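Local coordinates for protein P35 antigen (Borrelia burgdorferi, PDB 4ALY) that is an outer surface lipoprotein of the Lyme disease spirochaete, needed for infection by tick bite, its molecular activity not established, at residues Lys78-Ser83 and Ala186-Val191; Ile109-Phe114 and His122-Glu127; Arg163-Glu168 and Thr247-Asn252. All coordinates share one frame; numbering follows the deposited sequence.

Contact 1 of 3, residues Lys78-Ser83 and Ala186-Val191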
ATOM      1  N   LYS A  78     -21.783   6.542   4.041  1.00 42.95           N
ATOM      2  CA  LYS A  78     -20.820   5.440   4.178  1.00 39.67           C
ATOM      3  C   LYS A  78     -19.549   5.705   3.396  1.00 41.59           C
ATOM      4  O   LYS A  78     -18.466   5.446   3.886  1.00 47.92           O
ATOM      5  CB  LYS A  78     -21.395   4.137   3.679  1.00 41.82           C
ATOM      6  CG  LYS A  78     -22.051   3.247   4.705  1.00 45.58           C
ATOM      7  CD  LYS A  78     -22.698   2.103   3.933  1.00 53.79           C
ATOM      8  CE  LYS A  78     -23.648   1.285   4.797  1.00 55.33           C
ATOM      9  NZ  LYS A  78     -22.871   0.514   5.815  1.00 59.82           N
ATOM     10  N   ILE A  79     -19.686   6.220   2.182  1.00 37.23           N
ATOM     11  CA  ILE A  79     -18.559   6.710   1.394  1.00 36.19           C
ATOM     12  C   ILE A  79     -17.756   7.843   2.066  1.00 40.43           C
ATOM     13  O   ILE A  79     -16.510   7.862   2.021  1.00 35.24           O
ATOM     14  CB  ILE A  79     -19.059   7.189   0.036  1.00 34.01           C
ATOM     15  CG1 ILE A  79     -19.446   5.980  -0.831  1.00 30.58           C
ATOM     16  CG2 ILE A  79     -18.049   8.136  -0.648  1.00 33.08           C
ATOM     17  CD1 ILE A  79     -20.428   6.374  -1.925  1.00 31.46           C
ATOM     18  N   LEU A  80     -18.469   8.794   2.675  1.00 44.28           N
ATOM     19  CA  LEU A  80     -17.819   9.898   3.371  1.00 42.45           C
ATOM     20  C   LEU A  80     -17.141   9.447   4.655  1.00 40.83           C
ATOM     21  O   LEU A  80     -16.100  10.010   4.989  1.00 34.54           O
ATOM     22  CB  LEU A  80     -18.789  11.040   3.681  1.00 44.78           C
ATOM     23  CG  LEU A  80     -19.194  11.935   2.512  1.00 47.85           C
ATOM     24  CD1 LEU A  80     -19.925  13.174   3.026  1.00 45.39           C
ATOM     25  CD2 LEU A  80     -17.989  12.275   1.642  1.00 45.53           C
ATOM     26  N   ASP A  81     -17.733   8.473   5.364  1.00 32.01           N
ATOM     27  CA  ASP A  81     -17.077   7.895   6.512  1.00 35.23           C
ATOM     28  C   ASP A  81     -15.770   7.153   6.081  1.00 39.16           C
ATOM     29  O   ASP A  81     -14.702   7.500   6.581  1.00 36.41           O
ATOM     30  CB  ASP A  81     -18.000   6.963   7.326  1.00 36.49           C
ATOM     31  CG  ASP A  81     -19.229   7.679   7.904  1.00 42.00           C
ATOM     32  OD1 ASP A  81     -19.299   8.955   7.883  1.00 42.81           O
ATOM     33  OD2 ASP A  81     -20.154   6.943   8.343  1.00 38.56           O
ATOM     34  N   ARG A  82     -15.872   6.173   5.159  1.00 35.98           N
ATOM     35  CA  ARG A  82     -14.730   5.500   4.575  1.00 33.47           C
ATOM     36  C   ARG A  82     -13.596   6.458   4.107  1.00 34.03           C
ATOM     37  O   ARG A  82     -12.443   6.259   4.511  1.00 31.99           O
ATOM     38  CB  ARG A  82     -15.146   4.468   3.515  1.00 33.61           C
ATOM     39  CG  ARG A  82     -15.562   3.124   4.129  1.00 39.24           C
ATOM     40  CD  ARG A  82     -16.153   2.094   3.140  1.00 45.43           C
ATOM     41  NE  ARG A  82     -15.156   1.085   2.718  1.00 60.30           N
ATOM     42  CZ  ARG A  82     -15.254  -0.234   2.921  1.00 59.70           C
ATOM     43  NH1 ARG A  82     -16.331  -0.725   3.521  1.00 58.84           N
ATOM     44  NH2 ARG A  82     -14.287  -1.058   2.507  1.00 50.26           N
ATOM     45  N   SER A  83     -13.925   7.519   3.365  1.00 32.14           N
ATOM     46  CA  SER A  83     -12.940   8.579   2.955  1.00 34.95           C
ATOM     47  C   SER A  83     -12.367   9.417   4.115  1.00 39.23           C
ATOM     48  O   SER A  83     -11.190   9.820   4.110  1.00 40.21           O
ATOM     49  CB  SER A  83     -13.541   9.583   1.947  1.00 32.47           C
ATOM     50  OG  SER A  83     -13.962   8.954   0.764  1.00 33.45           O
ATOM     51  N   ALA A 186      -8.994  11.665  -0.940  1.00 28.85           N
ATOM     52  CA  ALA A 186      -8.777  13.103  -1.080  1.00 28.46           C
ATOM     53  C   ALA A 186      -9.589  13.631  -2.260  1.00 31.05           C
ATOM     54  O   ALA A 186     -10.219  14.686  -2.141  1.00 31.26           O
ATOM     55  CB  ALA A 186      -7.281  13.443  -1.238  1.00 23.51           C
ATOM     56  N   LYS A 187      -9.573  12.901  -3.384  1.00 30.33           N
ATOM     57  CA  LYS A 187     -10.461  13.210  -4.505  1.00 32.87           C
ATOM     58  C   LYS A 187     -11.923  13.396  -4.091  1.00 34.57           C
ATOM     59  O   LYS A 187     -12.527  14.403  -4.420  1.00 37.05           O
ATOM     60  CB  LYS A 187     -10.331  12.176  -5.631  1.00 31.63           C
ATOM     61  CG  LYS A 187      -9.175  12.527  -6.550  1.00 32.15           C
ATOM     62  CD  LYS A 187      -8.870  11.459  -7.578  1.00 32.73           C
ATOM     63  CE  LYS A 187      -7.933  12.144  -8.576  1.00 37.63           C
ATOM     64  NZ  LYS A 187      -7.066  11.239  -9.375  1.00 35.69           N
ATOM     65  N   ILE A 188     -12.469  12.423  -3.365  1.00 33.19           N
ATOM     66  CA  ILE A 188     -13.882  12.392  -2.998  1.00 31.55           C
ATOM     67  C   ILE A 188     -14.220  13.526  -2.040  1.00 34.29           C
ATOM     68  O   ILE A 188     -15.187  14.256  -2.278  1.00 40.76           O
ATOM     69  CB  ILE A 188     -14.283  11.034  -2.338  1.00 28.89           C
ATOM     70  CG1 ILE A 188     -14.270   9.905  -3.372  1.00 25.68           C
ATOM     71  CG2 ILE A 188     -15.608  11.142  -1.554  1.00 27.22           C
ATOM     72  CD1 ILE A 188     -14.655   8.569  -2.782  1.00 23.24           C
ATOM     73  N   LEU A 189     -13.447  13.653  -0.954  1.00 33.77           N
ATOM     74  CA  LEU A 189     -13.627  14.727   0.042  1.00 33.94           C
ATOM     75  C   LEU A 189     -13.430  16.129  -0.535  1.00 35.77           C
ATOM     76  O   LEU A 189     -14.027  17.096  -0.059  1.00 43.29           O
ATOM     77  CB  LEU A 189     -12.694  14.531   1.220  1.00 31.05           C
ATOM     78  CG  LEU A 189     -12.826  13.335   2.153  1.00 29.45           C
ATOM     79  CD1 LEU A 189     -11.601  13.358   3.065  1.00 29.00           C
ATOM     80  CD2 LEU A 189     -14.107  13.349   2.992  1.00 27.99           C
ATOM     81  N   ASN A 190     -12.622  16.251  -1.575  1.00 37.42           N
ATOM     82  CA  ASN A 190     -12.468  17.553  -2.228  1.00 39.95           C
ATOM     83  C   ASN A 190     -13.721  18.001  -3.003  1.00 42.08           C
ATOM     84  O   ASN A 190     -13.745  19.103  -3.568  1.00 41.86           O
ATOM     85  CB  ASN A 190     -11.247  17.598  -3.136  1.00 38.65           C
ATOM     86  CG  ASN A 190     -10.648  18.990  -3.211  1.00 44.30           C
ATOM     87  OD1 ASN A 190     -10.431  19.534  -4.299  1.00 38.93           O
ATOM     88  ND2 ASN A 190     -10.383  19.586  -2.039  1.00 43.32           N
ATOM     89  N   VAL A 191     -14.745  17.138  -3.029  1.00 40.28           N
ATOM     90  CA  VAL A 191     -16.022  17.462  -3.651  1.00 36.92           C
ATOM     91  C   VAL A 191     -17.137  16.952  -2.789  1.00 37.63           C
ATOM     92  O   VAL A 191     -18.191  16.601  -3.291  1.00 40.78           O
ATOM     93  CB  VAL A 191     -16.161  16.985  -5.125  1.00 36.16           C
ATOM     94  CG1 VAL A 191     -15.266  17.821  -6.040  1.00 36.73           C
ATOM     95  CG2 VAL A 191     -15.900  15.482  -5.303  1.00 31.26           C
TER
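Ser83 on helix 70-95 and Leu189 at the end of helix 163-189 bring the two backbones closest, their CA atoms 6.8 Å apart, with a small side chain at the point of approach. Ser83 CB lies 3.8 Å from Leu189 CG, and the CD1 methyl of Leu189 reaches the backbone oxygen Ser83 O at 3.7 Å. The serine hydroxyl does not bond across. With OG anti to the carbonyl carbon (chi1 -60°), it turns back along its own helix and bonds to Ile79 O, 3.0 Å from Ser83 OG. Ser83 N reaches the same carbonyl from the opposite face of its plane, so Ile79 O is held by two donors and the buried hydroxyl is satisfied locally. Ile188 straddles that hydroxyl, its CG2 and CD1 methyls each 3.6 Å from Ser83 OG. Both methyls also touch Ile79, CG2 to CG2 at 4.0 Å, the two side chains crossing at about a right angle. Leu80 adds its CD2 methyl, 4.1 Å from Ile188 CG2 and also against Leu189 CD2. The result is a buried, mainly aliphatic helix-helix contact with one internally bonded serine. Helix 200-233 closes on it with Leu206 and Tyr207 against Ile79 and Phe210 against Ser83, while Leu275 of helix 254-275 rests on Ile188 and Leu189 continues onto Glu84 and Ile87 of helix 70-95.

Contact 2 of 3, residues Ile109-Phe114 and His122-Glu127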
ATOM      1  N   ILE A 109      17.746  -2.113   3.157  1.00 16.38           N
ATOM      2  CA  ILE A 109      16.710  -1.964   2.146  1.00 15.19           C
ATOM      3  C   ILE A 109      16.658  -0.514   1.746  1.00 17.41           C
ATOM      4  O   ILE A 109      17.121  -0.155   0.651  1.00 19.50           O
ATOM      5  CB  ILE A 109      15.345  -2.484   2.663  1.00 14.76           C
ATOM      6  CG1 ILE A 109      15.528  -3.808   3.391  1.00 12.40           C
ATOM      7  CG2 ILE A 109      14.295  -2.593   1.533  1.00 14.54           C
ATOM      8  CD1 ILE A 109      14.260  -4.404   3.994  1.00 12.02           C
ATOM      9  N   PHE A 110      16.130   0.370   2.609  1.00 17.13           N
ATOM     10  CA  PHE A 110      15.729   1.679   2.081  1.00 16.09           C
ATOM     11  C   PHE A 110      16.956   2.415   1.556  1.00 16.07           C
ATOM     12  O   PHE A 110      16.936   3.162   0.563  1.00 13.93           O
ATOM     13  CB  PHE A 110      14.995   2.509   3.115  1.00 16.37           C
ATOM     14  CG  PHE A 110      13.689   1.924   3.585  1.00 15.88           C
ATOM     15  CD1 PHE A 110      12.935   1.080   2.785  1.00 16.77           C
ATOM     16  CD2 PHE A 110      13.170   2.296   4.826  1.00 16.23           C
ATOM     17  CE1 PHE A 110      11.702   0.588   3.210  1.00 16.65           C
ATOM     18  CE2 PHE A 110      11.909   1.849   5.258  1.00 16.81           C
ATOM     19  CZ  PHE A 110      11.172   0.985   4.456  1.00 16.44           C
ATOM     20  N   SER A 111      18.080   2.161   2.184  1.00 17.53           N
ATOM     21  CA  SER A 111      19.264   2.887   1.678  1.00 18.38           C
ATOM     22  C   SER A 111      19.938   2.176   0.473  1.00 17.52           C
ATOM     23  O   SER A 111      20.964   2.632   0.064  1.00 18.59           O
ATOM     24  CB  SER A 111      20.272   3.202   2.787  1.00 15.13           C
ATOM     25  OG  SER A 111      20.919   2.016   3.168  1.00 15.76           O
ATOM     26  N   LYS A 112      19.358   1.098  -0.045  1.00 17.04           N
ATOM     27  CA  LYS A 112      19.869   0.391  -1.244  1.00 19.61           C
ATOM     28  C   LYS A 112      18.911   0.397  -2.433  1.00 21.22           C
ATOM     29  O   LYS A 112      19.295  -0.061  -3.507  1.00 26.88           O
ATOM     30  CB  LYS A 112      20.125  -1.096  -1.010  1.00 19.62           C
ATOM     31  CG  LYS A 112      20.800  -1.496   0.298  1.00 20.72           C
ATOM     32  CD  LYS A 112      22.275  -1.180   0.226  1.00 21.95           C
ATOM     33  CE  LYS A 112      23.050  -2.075   1.187  1.00 23.22           C
ATOM     34  NZ  LYS A 112      24.335  -1.319   1.179  1.00 25.06           N
ATOM     35  N   ILE A 113      17.684   0.873  -2.272  1.00 19.19           N
ATOM     36  CA  ILE A 113      16.730   0.792  -3.348  1.00 19.05           C
ATOM     37  C   ILE A 113      16.294   2.215  -3.725  1.00 18.59           C
ATOM     38  O   ILE A 113      16.481   3.119  -2.932  1.00 18.78           O
ATOM     39  CB  ILE A 113      15.484  -0.032  -2.919  1.00 19.17           C
ATOM     40  CG1 ILE A 113      14.804   0.667  -1.707  1.00 17.70           C
ATOM     41  CG2 ILE A 113      15.867  -1.501  -2.658  1.00 16.32           C
ATOM     42  CD1 ILE A 113      13.372   0.268  -1.470  1.00 17.20           C
ATOM     43  N   PHE A 114      15.701   2.363  -4.913  1.00 18.63           N
ATOM     44  CA  PHE A 114      15.116   3.618  -5.444  1.00 21.22           C
ATOM     45  C   PHE A 114      13.614   3.555  -5.621  1.00 22.51           C
ATOM     46  O   PHE A 114      13.072   2.532  -6.006  1.00 22.30           O
ATOM     47  CB  PHE A 114      15.697   3.956  -6.802  1.00 18.33           C
ATOM     48  CG  PHE A 114      17.158   4.083  -6.750  1.00 20.36           C
ATOM     49  CD1 PHE A 114      17.740   5.258  -6.279  1.00 18.35           C
ATOM     50  CD2 PHE A 114      17.977   2.997  -7.084  1.00 19.55           C
ATOM     51  CE1 PHE A 114      19.107   5.358  -6.164  1.00 19.01           C
ATOM     52  CE2 PHE A 114      19.361   3.110  -6.975  1.00 18.86           C
ATOM     53  CZ  PHE A 114      19.917   4.299  -6.544  1.00 18.35           C
ATOM     54  N   HIS A 122      18.321   7.319  -2.681  1.00 28.57           N
ATOM     55  CA  HIS A 122      17.640   6.103  -2.213  1.00 25.18           C
ATOM     56  C   HIS A 122      16.424   6.432  -1.358  1.00 22.96           C
ATOM     57  O   HIS A 122      16.247   7.553  -0.891  1.00 21.81           O
ATOM     58  CB  HIS A 122      18.620   5.291  -1.406  1.00 26.64           C
ATOM     59  CG  HIS A 122      19.823   4.832  -2.194  1.00 31.01           C
ATOM     60  ND1 HIS A 122      21.065   5.311  -1.972  1.00 31.54           N
ATOM     61  CD2 HIS A 122      19.938   3.909  -3.232  1.00 32.03           C
ATOM     62  CE1 HIS A 122      21.934   4.713  -2.810  1.00 33.69           C
ATOM     63  NE2 HIS A 122      21.241   3.884  -3.602  1.00 34.52           N
ATOM     64  N   PHE A 123      15.594   5.434  -1.132  1.00 22.24           N
ATOM     65  CA  PHE A 123      14.300   5.576  -0.438  1.00 20.10           C
ATOM     66  C   PHE A 123      14.423   5.929   1.053  1.00 18.54           C
ATOM     67  O   PHE A 123      13.465   6.376   1.689  1.00 16.71           O
ATOM     68  CB  PHE A 123      13.577   4.261  -0.668  1.00 19.91           C
ATOM     69  CG  PHE A 123      12.109   4.285  -0.377  1.00 18.40           C
ATOM     70  CD1 PHE A 123      11.269   5.085  -1.069  1.00 19.10           C
ATOM     71  CD2 PHE A 123      11.585   3.434   0.571  1.00 16.68           C
ATOM     72  CE1 PHE A 123       9.896   5.071  -0.768  1.00 20.02           C
ATOM     73  CE2 PHE A 123      10.258   3.414   0.852  1.00 16.52           C
ATOM     74  CZ  PHE A 123       9.403   4.205   0.165  1.00 17.25           C
ATOM     75  N   ASP A 124      15.630   5.791   1.593  1.00 18.22           N
ATOM     76  CA  ASP A 124      15.866   6.235   2.945  1.00 19.80           C
ATOM     77  C   ASP A 124      15.959   7.751   3.058  1.00 20.72           C
ATOM     78  O   ASP A 124      15.977   8.267   4.172  1.00 21.78           O
ATOM     79  CB  ASP A 124      17.088   5.538   3.589  1.00 18.48           C
ATOM     80  CG  ASP A 124      18.461   6.112   3.116  1.00 18.13           C
ATOM     81  OD1 ASP A 124      18.625   6.518   1.952  1.00 17.02           O
ATOM     82  OD2 ASP A 124      19.392   6.097   3.930  1.00 17.17           O
ATOM     83  N   SER A 125      15.991   8.482   1.950  1.00 20.06           N
ATOM     84  CA  SER A 125      16.250   9.921   2.089  1.00 23.20           C
ATOM     85  C   SER A 125      15.042  10.759   2.694  1.00 20.93           C
ATOM     86  O   SER A 125      13.897  10.359   2.544  1.00 17.86           O
ATOM     87  CB  SER A 125      16.680  10.503   0.728  1.00 23.09           C
ATOM     88  OG  SER A 125      16.248  11.894   0.680  1.00 28.69           O
ATOM     89  N   HIS A 126      15.296  11.932   3.287  1.00 21.48           N
ATOM     90  CA  HIS A 126      14.204  12.832   3.756  1.00 23.75           C
ATOM     91  C   HIS A 126      13.181  13.080   2.647  1.00 23.47           C
ATOM     92  O   HIS A 126      12.042  13.442   2.878  1.00 24.08           O
ATOM     93  CB  HIS A 126      14.781  14.138   4.287  1.00 28.08           C
ATOM     94  CG  HIS A 126      13.748  15.070   4.916  1.00 37.93           C
ATOM     95  ND1 HIS A 126      13.070  16.028   4.200  1.00 39.37           N
ATOM     96  CD2 HIS A 126      13.290  15.179   6.246  1.00 41.79           C
ATOM     97  CE1 HIS A 126      12.233  16.695   5.026  1.00 38.82           C
ATOM     98  NE2 HIS A 126      12.361  16.171   6.274  1.00 42.09           N
ATOM     99  N   GLU A 127      13.554  12.825   1.407  1.00 21.31           N
ATOM    100  CA  GLU A 127      12.672  13.162   0.318  1.00 19.84           C
ATOM    101  C   GLU A 127      11.535  12.156   0.206  1.00 18.30           C
ATOM    102  O   GLU A 127      10.557  12.423  -0.434  1.00 17.91           O
ATOM    103  CB  GLU A 127      13.494  13.252  -0.988  1.00 19.64           C
ATOM    104  CG  GLU A 127      12.655  13.403  -2.241  1.00 22.13           C
ATOM    105  CD  GLU A 127      13.412  13.390  -3.575  1.00 25.66           C
ATOM    106  OE1 GLU A 127      14.646  13.629  -3.619  1.00 29.06           O
ATOM    107  OE2 GLU A 127      12.750  13.159  -4.633  1.00 28.69           O
TER
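Phe110 and Phe123 form a T-shaped pair in which the edge of Phe123 meets the face of Phe110, the centroids 5.3 Å apart and the planes at 78°. CD2 of Phe123 comes closest, to Phe110 CD1 at 3.5 Å, while Phe123 CE2 stands over the Phe110 face. Phe123 has CG anti to its backbone N (chi1 -164°), and its side chain lies beside those of Phe110 and Ile113, pointing the same way, with Ile113 CG1 on Phe123 CB. His122 is gripped differently. Its CD2 lies 3.2 Å above the plane of the Phe114 ring, toward the rim, the two rings tilted by 30° and slid apart so that they barely overlap. Ser111 O sits over one face of the imidazole, while Ile113 O lies at its edge, in plane. Two backbone bonds hold these groups in place: Phe123 N gives to Ile113 O at 3.1 Å, and Asp124 N gives a weak bond to Phe110 O, also 3.1 Å. Ile113 O additionally receives a CA-H...O contact from His122 CA at 3.3 Å. The donors Phe123 and Asp124 are the central residues of a type I turn from His122 to Ser125. Asp124 also lays its carboxylate against Ser111, OD2 to CB 3.2 Å, and OD2 makes a salt bridge with Arg106, whose backbone O accepts from Ser111 OG. Outside this shell, Leu135 and Tyr136 of helix 129-137 touch Phe110, and Arg132 bonds to Phe123 O. Carbonyls at the end of helix 106-110 and just after it thus serve as acceptors for the turn, with the aromatic pair buried beside these bonds, and the nearby arginine would be expected to favour an ionised Asp124.

Contact 3 of 3, residues Arg163-Glu168 and Thr247-Asn252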
ATOM      1  N   ARG A 163      17.224  -8.130  -4.690  1.00 18.24           N
ATOM      2  CA  ARG A 163      16.805  -6.816  -4.179  1.00 18.35           C
ATOM      3  C   ARG A 163      15.660  -6.224  -5.000  1.00 19.47           C
ATOM      4  O   ARG A 163      14.772  -5.538  -4.446  1.00 20.30           O
ATOM      5  CB  ARG A 163      17.990  -5.862  -4.152  1.00 17.64           C
ATOM      6  CG  ARG A 163      17.666  -4.411  -3.856  1.00 16.95           C
ATOM      7  CD  ARG A 163      18.894  -3.638  -3.471  1.00 15.80           C
ATOM      8  NE  ARG A 163      19.823  -4.388  -2.624  1.00 17.30           N
ATOM      9  CZ  ARG A 163      21.160  -4.195  -2.666  1.00 17.92           C
ATOM     10  NH1 ARG A 163      21.679  -3.300  -3.479  1.00 18.06           N
ATOM     11  NH2 ARG A 163      21.986  -4.872  -1.911  1.00 17.42           N
ATOM     12  N   GLY A 164      15.624  -6.523  -6.301  1.00 19.90           N
ATOM     13  CA  GLY A 164      14.571  -5.977  -7.183  1.00 17.46           C
ATOM     14  C   GLY A 164      13.204  -6.400  -6.700  1.00 18.49           C
ATOM     15  O   GLY A 164      12.264  -5.566  -6.576  1.00 20.61           O
ATOM     16  N   LEU A 165      13.071  -7.696  -6.384  1.00 16.59           N
ATOM     17  CA  LEU A 165      11.762  -8.194  -5.977  1.00 14.99           C
ATOM     18  C   LEU A 165      11.260  -7.576  -4.628  1.00 14.23           C
ATOM     19  O   LEU A 165      10.043  -7.287  -4.493  1.00 13.54           O
ATOM     20  CB  LEU A 165      11.806  -9.678  -5.919  1.00 14.45           C
ATOM     21  CG  LEU A 165      10.515 -10.334  -5.497  1.00 13.03           C
ATOM     22  CD1 LEU A 165       9.386 -10.033  -6.500  1.00 12.92           C
ATOM     23  CD2 LEU A 165      10.847 -11.820  -5.446  1.00 12.35           C
ATOM     24  N   VAL A 166      12.213  -7.299  -3.721  1.00 12.70           N
ATOM     25  CA  VAL A 166      11.975  -6.568  -2.461  1.00 13.82           C
ATOM     26  C   VAL A 166      11.377  -5.205  -2.639  1.00 15.06           C
ATOM     27  O   VAL A 166      10.316  -4.912  -2.102  1.00 16.71           O
ATOM     28  CB  VAL A 166      13.238  -6.491  -1.586  1.00 12.95           C
ATOM     29  CG1 VAL A 166      13.014  -5.552  -0.407  1.00 12.15           C
ATOM     30  CG2 VAL A 166      13.625  -7.899  -1.138  1.00 12.27           C
ATOM     31  N   LYS A 167      12.038  -4.400  -3.448  1.00 16.95           N
ATOM     32  CA  LYS A 167      11.553  -3.111  -3.879  1.00 18.55           C
ATOM     33  C   LYS A 167      10.142  -3.267  -4.519  1.00 20.78           C
ATOM     34  O   LYS A 167       9.164  -2.702  -4.008  1.00 22.78           O
ATOM     35  CB  LYS A 167      12.606  -2.509  -4.834  1.00 18.24           C
ATOM     36  CG  LYS A 167      12.308  -1.126  -5.329  1.00 18.82           C
ATOM     37  CD  LYS A 167      11.474  -1.196  -6.590  1.00 19.97           C
ATOM     38  CE  LYS A 167      11.041   0.210  -6.997  1.00 20.28           C
ATOM     39  NZ  LYS A 167       9.805   0.085  -7.826  1.00 18.56           N
ATOM     40  N   GLU A 168      10.026  -4.082  -5.576  1.00 21.72           N
ATOM     41  CA  GLU A 168       8.756  -4.264  -6.316  1.00 21.88           C
ATOM     42  C   GLU A 168       7.645  -4.546  -5.255  1.00 19.80           C
ATOM     43  O   GLU A 168       6.608  -3.863  -5.184  1.00 19.27           O
ATOM     44  CB  GLU A 168       8.934  -5.485  -7.257  1.00 26.73           C
ATOM     45  CG  GLU A 168       8.384  -5.557  -8.694  1.00 32.94           C
ATOM     46  CD  GLU A 168       9.210  -6.537  -9.596  1.00 40.50           C
ATOM     47  OE1 GLU A 168      10.382  -6.183  -9.964  1.00 44.26           O
ATOM     48  OE2 GLU A 168       8.728  -7.675  -9.956  1.00 44.10           O
ATOM     49  N   THR A 247      10.112 -18.208  -1.903  1.00 22.59           N
ATOM     50  CA  THR A 247       8.869 -18.036  -1.193  1.00 22.92           C
ATOM     51  C   THR A 247       8.228 -16.669  -1.282  1.00 21.91           C
ATOM     52  O   THR A 247       7.020 -16.583  -1.447  1.00 25.85           O
ATOM     53  CB  THR A 247       8.810 -18.729   0.166  1.00 23.35           C
ATOM     54  OG1 THR A 247       8.206 -17.860   1.126  1.00 24.32           O
ATOM     55  CG2 THR A 247      10.101 -19.220   0.567  1.00 20.27           C
ATOM     56  N   LEU A 248       9.027 -15.615  -1.300  1.00 20.93           N
ATOM     57  CA  LEU A 248       8.508 -14.285  -1.618  1.00 19.53           C
ATOM     58  C   LEU A 248       7.813 -14.215  -3.006  1.00 20.39           C
ATOM     59  O   LEU A 248       6.714 -13.639  -3.130  1.00 21.84           O
ATOM     60  CB  LEU A 248       9.639 -13.242  -1.499  1.00 17.62           C
ATOM     61  CG  LEU A 248       9.213 -11.738  -1.727  1.00 17.80           C
ATOM     62  CD1 LEU A 248       8.037 -11.364  -0.782  1.00 15.93           C
ATOM     63  CD2 LEU A 248      10.355 -10.715  -1.692  1.00 14.40           C
ATOM     64  N   ARG A 249       8.474 -14.763  -4.035  1.00 22.06           N
ATOM     65  CA  ARG A 249       7.992 -14.906  -5.428  1.00 23.51           C
ATOM     66  C   ARG A 249       6.659 -15.643  -5.506  1.00 24.73           C
ATOM     67  O   ARG A 249       5.786 -15.264  -6.249  1.00 27.84           O
ATOM     68  CB  ARG A 249       9.004 -15.764  -6.195  1.00 26.61           C
ATOM     69  CG  ARG A 249       9.227 -15.540  -7.697  1.00 25.28           C
ATOM     70  CD  ARG A 249       8.076 -14.936  -8.444  1.00 24.39           C
ATOM     71  NE  ARG A 249       8.166 -13.501  -8.839  1.00 27.88           N
ATOM     72  CZ  ARG A 249       9.256 -12.814  -9.167  1.00 25.93           C
ATOM     73  NH1 ARG A 249      10.438 -13.370  -9.147  1.00 30.29           N
ATOM     74  NH2 ARG A 249       9.161 -11.560  -9.525  1.00 26.13           N
ATOM     75  N   SER A 250       6.461 -16.680  -4.720  1.00 23.63           N
ATOM     76  CA  SER A 250       5.216 -17.416  -4.860  1.00 25.67           C
ATOM     77  C   SER A 250       3.938 -16.580  -4.634  1.00 27.32           C
ATOM     78  O   SER A 250       2.869 -16.877  -5.202  1.00 27.96           O
ATOM     79  CB  SER A 250       5.254 -18.708  -4.005  1.00 24.90           C
ATOM     80  OG  SER A 250       5.481 -18.415  -2.655  1.00 25.32           O
ATOM     81  N   LYS A 251       4.051 -15.525  -3.824  1.00 30.23           N
ATOM     82  CA  LYS A 251       2.920 -14.644  -3.513  1.00 27.09           C
ATOM     83  C   LYS A 251       2.998 -13.378  -4.336  1.00 26.15           C
ATOM     84  O   LYS A 251       2.154 -12.476  -4.212  1.00 27.93           O
ATOM     85  CB  LYS A 251       2.924 -14.289  -2.022  1.00 30.09           C
ATOM     86  CG  LYS A 251       2.917 -15.511  -1.124  1.00 35.77           C
ATOM     87  CD  LYS A 251       3.943 -15.345  -0.005  1.00 48.96           C
ATOM     88  CE  LYS A 251       4.001 -16.549   0.944  1.00 51.04           C
ATOM     89  NZ  LYS A 251       2.678 -17.180   1.226  1.00 47.61           N
ATOM     90  N   ASN A 252       4.022 -13.260  -5.159  1.00 21.53           N
ATOM     91  CA  ASN A 252       4.151 -12.034  -5.902  1.00 22.21           C
ATOM     92  C   ASN A 252       4.648 -12.385  -7.308  1.00 23.87           C
ATOM     93  O   ASN A 252       5.823 -12.185  -7.604  1.00 20.56           O
ATOM     94  CB  ASN A 252       5.132 -11.065  -5.186  1.00 19.87           C
ATOM     95  CG  ASN A 252       4.643 -10.624  -3.790  1.00 17.56           C
ATOM     96  OD1 ASN A 252       3.789  -9.743  -3.672  1.00 18.25           O
ATOM     97  ND2 ASN A 252       5.195 -11.216  -2.742  1.00 15.67           N
TER
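Leu165 and Arg249 are the nearest backbone pair, CA to CA 7.7 Å, where the first turns of helix 163-189 meet the C-terminal part of helix 241-250. Leu165 and Leu248 reach toward each other tip to tip, Leu165 CG standing 3.8 Å from Leu248 CD2. In both leucines CG is anti to the backbone N (chi1 179° and -176°), which sends each branch point out toward the other helix. Leu165 also covers one face of the Arg249 guanidinium: its CD1 is 3.4 Å from Arg249 NH2, and its CD2 lies above the plane toward the rim. At the guanidinium edge, in plane, Glu168 OE2 forms a long salt bridge, 3.9 Å from Arg249 NH2. Arg249 NE is fixed by Asn252 O at 3.0 Å; NH1 faces a sulfate ion, probably from the crystallisation liquor and modelled too close for its detail to be relied on. Asn252 ND2 bonds back to Leu248 O at 2.9 Å, while OD1 accepts from Arg173. Phe257 of helix 254-275 touches Leu165, Glu168 and Asn252. A leucine pair, extended by a guanidinium that Leu165 covers, joins the start of helix 163-189 to the end of helix 241-250 in the all-helical fold of the BbCRASP-1-like family.

Contacts 1 and 3 both use helix 163-189, near its C-terminal and N-terminal ends respectively, and lie on opposite sides of the chain's centre, their centres 33 Å apart. Both are buried helix-helix contacts without a hydrogen bond between segments, but contact 1 is carried by aliphatic groups around one serine, whereas contact 3 adds an arginine within the contact and a glutamate at its margin. Contact 2 is only partly buried, joins neighbouring pieces of chain and relies mainly on backbone bonds and aromatic rings. It touches contact 3 directly, Ile113 CG2 packing on Arg163 CG at 3.6 Å and Ile109 on Val166. Contact 1 stays clear of both, about 18 Å from contact 2 at the nearest atoms.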